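Local coordinates for protein cystathionine gamma-lyase (Saccharomyces cerevisiae, PDB 1N8P) that binds pyridoxal-5'-phosphate as a pyridoxal-5'-phosphate-dependent enzyme of the Cys/Met metabolism family, found here as an assembly of four chains, at residues Val279-Pro284 and Gly306-Arg311; Glu343-Met348 and Leu367-Val372. One frame throughout, in Å; residues are numbered along the deposited sequence.

Contact 1. Residues Val279-Pro284 and Gly306-Arg311; sequences VAVNYP and GMISFR
The Tyr283 ring presents its edge to Met307, whose carbonyl O lies in the ring plane 3.5 Å from CD1. The same CD1 meets Ile308 CG1 at 3.7 Å, an oblique approach. The Tyr283 hydroxyl bonds to Gly305 O, so the ring is held between Gly305 at its hydroxyl and Met307 and Ile308 at CD1. Phe310 touches the other strand through CB, 3.9 Å from Val281 CG2. With CG set between the backbone N and the carbonyl carbon (chi1 79°), its ring leads away from that strand to an edge-to-face stack with Phe322. The guanidinium of Arg311 has Val279 beside it, CG1 standing 3.5 Å from NE at a slant. A bend at chi3 (-72°) turns the group after CD has packed on Ala280 CB at 3.5 Å, and NH1 forms a salt bridge with Asp366.

Between these groups the backbones run antiparallel. Val281 and Phe310 form a non-hydrogen-bonded pair; Asn282 and Ser309 form the adjoining hydrogen-bonded pair, although its Asn282 N bond is modelled too short to interpret and the return bond is weak. Arg311 N donates to Ala280 O at 3.0 Å, and Val279 N donates to Arg311 O. Asn282 ND2 adds a weak, fairly straight bond to Ser309 OG (3.3 Å, 161° at the hydrogen).

Helix 253-271 packs on the side bearing Val281 and Ile308, meeting them with Leu271 and Ala264, while Tyr283 touches its Asn265 and Ala268. On the reverse side, Met307 extends to about 7 Å from pyridoxal-5'-phosphate. Here an outermost strand is fastened to its inner neighbour as an antiparallel pair at the edge of a helix-backed mixed sheet, the plan of the smaller C-terminal domain in fold-type I pyridoxal-5'-phosphate enzymes.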
loop_
_atom_site.group_PDB
_atom_site.type_symbol
_atom_site.label_atom_id
_atom_site.label_comp_id
_atom_site.label_asym_id
_atom_site.label_seq_id
_atom_site.Cartn_x
_atom_site.Cartn_y
_atom_site.Cartn_z
ATOM N N VAL A 279 31.026 22.157 25.100
ATOM C CA VAL A 279 30.683 23.189 26.085
ATOM C C VAL A 279 29.636 22.608 27.045
ATOM O O VAL A 279 29.967 22.105 28.132
ATOM C CB VAL A 279 30.081 24.443 25.400
ATOM C CG1 VAL A 279 29.686 25.439 26.447
ATOM C CG2 VAL A 279 31.078 25.063 24.430
ATOM N N ALA A 280 28.372 22.674 26.633
ATOM C CA ALA A 280 27.282 22.117 27.427
ATOM C C ALA A 280 26.638 20.952 26.675
ATOM O O ALA A 280 26.844 20.787 25.476
ATOM C CB ALA A 280 26.241 23.178 27.730
ATOM N N VAL A 281 25.862 20.160 27.408
ATOM C CA VAL A 281 25.171 18.999 26.900
ATOM C C VAL A 281 23.809 18.917 27.567
ATOM O O VAL A 281 23.700 19.081 28.776
ATOM C CB VAL A 281 25.954 17.715 27.235
ATOM C CG1 VAL A 281 25.181 16.486 26.805
ATOM C CG2 VAL A 281 27.307 17.741 26.538
ATOM N N ASN A 282 22.767 18.658 26.782
ATOM C CA ASN A 282 21.426 18.532 27.335
ATOM C C ASN A 282 20.856 17.125 27.140
ATOM O O ASN A 282 20.667 16.684 26.022
ATOM C CB ASN A 282 20.458 19.528 26.684
ATOM C CG ASN A 282 20.952 20.950 26.716
ATOM O OD1 ASN A 282 21.271 21.492 27.765
ATOM N ND2 ASN A 282 20.998 21.569 25.560
ATOM N N TYR A 283 20.566 16.429 28.228
ATOM C CA TYR A 283 19.976 15.096 28.158
ATOM C C TYR A 283 19.324 14.854 29.514
ATOM O O TYR A 283 20.002 14.783 30.527
ATOM C CB TYR A 283 21.052 14.033 27.880
ATOM C CG TYR A 283 20.468 12.652 27.641
ATOM C CD1 TYR A 283 19.518 12.449 26.636
ATOM C CD2 TYR A 283 20.816 11.568 28.444
ATOM C CE1 TYR A 283 18.919 11.212 26.440
ATOM C CE2 TYR A 283 20.229 10.322 28.253
ATOM C CZ TYR A 283 19.275 10.154 27.249
ATOM O OH TYR A 283 18.645 8.938 27.068
ATOM N N PRO A 284 17.998 14.740 29.553
ATOM C CA PRO A 284 17.250 14.516 30.799
ATOM C C PRO A 284 17.657 13.283 31.615
ATOM O O PRO A 284 17.184 13.093 32.738
ATOM C CB PRO A 284 15.797 14.427 30.319
ATOM C CG PRO A 284 15.763 15.299 29.098
ATOM C CD PRO A 284 17.084 14.914 28.413
ATOM N N GLY A 306 15.688 9.818 23.395
ATOM C CA GLY A 306 16.587 9.620 22.275
ATOM C C GLY A 306 17.129 10.925 21.726
ATOM O O GLY A 306 17.933 10.916 20.811
ATOM N N MET A 307 16.696 12.044 22.288
ATOM C CA MET A 307 17.147 13.359 21.846
ATOM C C MET A 307 18.164 13.936 22.829
ATOM O O MET A 307 17.905 14.051 24.034
ATOM C CB MET A 307 15.973 14.345 21.762
ATOM C CG MET A 307 14.720 13.844 21.055
ATOM S SD MET A 307 14.884 13.585 19.292
ATOM C CE MET A 307 15.102 15.289 18.686
ATOM N N ILE A 308 19.327 14.295 22.302
ATOM C CA ILE A 308 20.388 14.884 23.101
ATOM C C ILE A 308 20.463 16.253 22.457
ATOM O O ILE A 308 19.869 16.465 21.416
ATOM C CB ILE A 308 21.711 14.061 22.945
ATOM C CG1 ILE A 308 21.506 12.682 23.570
ATOM C CG2 ILE A 308 22.905 14.762 23.612
ATOM C CD1 ILE A 308 22.568 11.693 23.240
ATOM N N SER A 309 21.136 17.193 23.087
ATOM C CA SER A 309 21.265 18.533 22.536
ATOM C C SER A 309 22.563 18.976 23.169
ATOM O O SER A 309 22.804 18.697 24.345
ATOM C CB SER A 309 20.088 19.379 22.997
ATOM O OG SER A 309 20.156 20.702 22.524
ATOM N N PHE A 310 23.435 19.613 22.403
ATOM C CA PHE A 310 24.697 20.010 22.998
ATOM C C PHE A 310 25.303 21.096 22.164
ATOM O O PHE A 310 24.869 21.295 21.039
ATOM C CB PHE A 310 25.636 18.794 23.121
ATOM C CG PHE A 310 26.313 18.409 21.844
ATOM C CD1 PHE A 310 27.626 18.790 21.602
ATOM C CD2 PHE A 310 25.633 17.701 20.864
ATOM C CE1 PHE A 310 28.238 18.477 20.413
ATOM C CE2 PHE A 310 26.245 17.390 19.678
ATOM C CZ PHE A 310 27.543 17.777 19.451
ATOM N N ARG A 311 26.268 21.819 22.733
ATOM C CA ARG A 311 26.940 22.916 22.038
ATOM C C ARG A 311 28.414 22.586 22.028
ATOM O O ARG A 311 28.958 22.207 23.057
ATOM C CB ARG A 311 26.668 24.254 22.756
ATOM C CG ARG A 311 26.868 24.224 24.279
ATOM C CD ARG A 311 26.205 25.409 25.040
ATOM N NE ARG A 311 26.880 26.690 24.845
ATOM C CZ ARG A 311 26.729 27.429 23.761
ATOM N NH1 ARG A 311 25.924 27.006 22.808
ATOM N NH2 ARG A 311 27.408 28.553 23.612
#

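Contact 2. Residues Glu343-Met348 and Leu367-Val372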
loop_
_atom_site.group_PDB
_atom_site.type_symbol
_atom_site.label_atom_id
_atom_site.label_comp_id
_atom_site.label_asym_id
_atom_site.label_seq_id
_atom_site.Cartn_x
_atom_site.Cartn_y
_atom_site.Cartn_z
ATOM N N GLU A 343 20.298 17.816 13.766
ATOM C CA GLU A 343 19.869 19.100 13.229
ATOM C C GLU A 343 20.399 20.257 14.078
ATOM O O GLU A 343 20.866 20.051 15.200
ATOM C CB GLU A 343 18.332 19.092 13.169
ATOM C CG GLU A 343 17.667 20.401 12.951
ATOM C CD GLU A 343 16.895 20.852 14.170
ATOM O OE1 GLU A 343 17.313 20.551 15.306
ATOM O OE2 GLU A 343 15.871 21.532 13.991
ATOM N N VAL A 344 20.361 21.462 13.522
ATOM C CA VAL A 344 20.810 22.666 14.224
ATOM C C VAL A 344 19.594 23.565 14.343
ATOM O O VAL A 344 19.386 24.434 13.513
ATOM C CB VAL A 344 21.884 23.418 13.421
ATOM C CG1 VAL A 344 22.259 24.698 14.142
ATOM C CG2 VAL A 344 23.103 22.529 13.216
ATOM N N PRO A 345 18.783 23.374 15.387
ATOM C CA PRO A 345 17.581 24.179 15.578
ATOM C C PRO A 345 17.627 25.605 15.067
ATOM O O PRO A 345 16.691 26.068 14.425
ATOM C CB PRO A 345 17.345 24.100 17.087
ATOM C CG PRO A 345 18.663 23.629 17.644
ATOM C CD PRO A 345 19.108 22.656 16.624
ATOM N N ALA A 346 18.726 26.288 15.342
ATOM C CA ALA A 346 18.897 27.678 14.944
ATOM C C ALA A 346 18.577 27.924 13.496
ATOM O O ALA A 346 17.716 28.737 13.166
ATOM C CB ALA A 346 20.310 28.121 15.223
ATOM N N VAL A 347 19.286 27.229 12.622
ATOM C CA VAL A 347 19.078 27.399 11.194
ATOM C C VAL A 347 17.895 26.608 10.649
ATOM O O VAL A 347 16.865 27.176 10.313
ATOM C CB VAL A 347 20.343 27.020 10.440
ATOM C CG1 VAL A 347 21.453 27.990 10.801
ATOM C CG2 VAL A 347 20.758 25.614 10.811
ATOM N N MET A 348 18.031 25.294 10.588
ATOM C CA MET A 348 16.980 24.435 10.063
ATOM C C MET A 348 15.580 24.676 10.585
ATOM O O MET A 348 14.656 24.971 9.817
ATOM C CB MET A 348 17.365 22.986 10.291
ATOM C CG MET A 348 18.707 22.739 9.735
ATOM S SD MET A 348 19.220 21.103 9.740
ATOM C CE MET A 348 20.656 21.248 10.769
ATOM N N LEU A 367 24.482 25.369 18.901
ATOM C CA LEU A 367 23.887 24.156 19.464
ATOM C C LEU A 367 23.515 23.057 18.461
ATOM O O LEU A 367 22.769 23.290 17.517
ATOM C CB LEU A 367 22.622 24.529 20.205
ATOM C CG LEU A 367 21.866 23.373 20.832
ATOM C CD1 LEU A 367 22.363 23.188 22.267
ATOM C CD2 LEU A 367 20.379 23.677 20.788
ATOM N N VAL A 368 24.021 21.851 18.682
ATOM C CA VAL A 368 23.698 20.726 17.816
ATOM C C VAL A 368 22.699 19.802 18.532
ATOM O O VAL A 368 22.921 19.378 19.676
ATOM C CB VAL A 368 24.958 19.905 17.449
ATOM C CG1 VAL A 368 24.556 18.599 16.792
ATOM C CG2 VAL A 368 25.837 20.700 16.514
ATOM N N ARG A 369 21.592 19.511 17.860
ATOM C CA ARG A 369 20.576 18.628 18.408
ATOM C C ARG A 369 20.548 17.311 17.626
ATOM O O ARG A 369 20.456 17.305 16.389
ATOM C CB ARG A 369 19.228 19.306 18.340
ATOM C CG ARG A 369 18.034 18.398 18.499
ATOM C CD ARG A 369 16.829 19.267 18.402
ATOM N NE ARG A 369 15.600 18.644 17.920
ATOM C CZ ARG A 369 15.474 17.961 16.791
ATOM N NH1 ARG A 369 16.520 17.762 15.997
ATOM N NH2 ARG A 369 14.271 17.549 16.417
ATOM N N ILE A 370 20.644 16.198 18.348
ATOM C CA ILE A 370 20.653 14.879 17.726
ATOM C C ILE A 370 19.585 13.897 18.212
ATOM O O ILE A 370 19.266 13.797 19.395
ATOM C CB ILE A 370 22.044 14.213 17.836
ATOM C CG1 ILE A 370 22.474 14.113 19.281
ATOM C CG2 ILE A 370 23.071 15.061 17.127
ATOM C CD1 ILE A 370 23.883 13.618 19.431
ATOM N N SER A 371 19.035 13.191 17.233
ATOM C CA SER A 371 17.993 12.184 17.379
ATOM C C SER A 371 18.655 10.790 17.253
ATOM O O SER A 371 18.878 10.295 16.140
ATOM C CB SER A 371 16.979 12.403 16.248
ATOM O OG SER A 371 15.819 11.623 16.383
ATOM N N VAL A 372 18.998 10.170 18.376
ATOM C CA VAL A 372 19.614 8.866 18.330
ATOM C C VAL A 372 18.642 7.779 17.838
ATOM O O VAL A 372 17.520 7.673 18.344
ATOM C CB VAL A 372 20.102 8.466 19.695
ATOM C CG1 VAL A 372 20.836 7.145 19.615
ATOM C CG2 VAL A 372 20.976 9.555 20.258
#
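Glu343 and Arg369 form one antiparallel hydrogen-bonded pair, and with it the backbone ladder between 343-348 and 367-372 is complete. Glu343 N donates a hydrogen bond to Arg369 O at 2.7 Å, and Arg369 N donates one to Glu343 O at 2.8 Å; both bonds are straight, each donor lying almost in line with the carbonyl it meets. Beyond Glu343 the chain leaves the sheet through Val344 and Pro345 and winds into a loop, while 367-371 continues as a strand.

The side chains of the pair meet on one side of the sheet. Glu343 sets out with CG anti to the backbone N and bends at chi2 (-112°), which brings the carboxylate across one face of the Arg369 guanidinium. OE1 comes to 3.0 Å from NH1, with the two planes 52° apart. Because this oxygen stands well out of the guanidinium plane, no N-H points at it, and the salt bridge is one of charges alone. The directed bonds go to other partners: Glu343 OE2 to Thr349 OG1, and Arg369 NE to Asn149 OD1.

Packing contacts flank the polar pair. Pro345 touches Leu367 CD2 with its CG at 3.6 Å, the two side chains crossing at about a right angle, and lays CD against Arg369 CB at 3.8 Å. Val344 CG1 touches the Leu367 carbonyl O at 3.7 Å. Farther round the loop, Val347 and Met348 pack on Pro40 of the second subunit.

The side chain of Arg369 comes to about 6 Å from pyridoxal-5'-phosphate and also touches Leu335, a residue of the pyridoxal-5'-phosphate pocket. An inner strand, its charged pair and an interface loop are thus brought together by a single antiparallel bridge, where the loop leaves the sheet beside that ligand pocket.

Strands 307-312 and 367-371 lie next to each other in one sheet, so the two contacts are successive joints in it, their centres 10 Å apart. Phe310 O and Val368 N, at 2.6 Å, make a probable hydrogen bond between them, and Met307 packs against Arg369. Contact 1 is the more peripheral: it adds an outermost strand, is only partly buried, and combines a backbone ladder with apolar and aromatic groups facing a helix. Contact 2 is wholly buried among its touching residues, shares a single bridge, and relies more on charge, close to pyridoxal-5'-phosphate. Its loop reaches a second subunit, whereas contact 1 touches no other chain of the assembly.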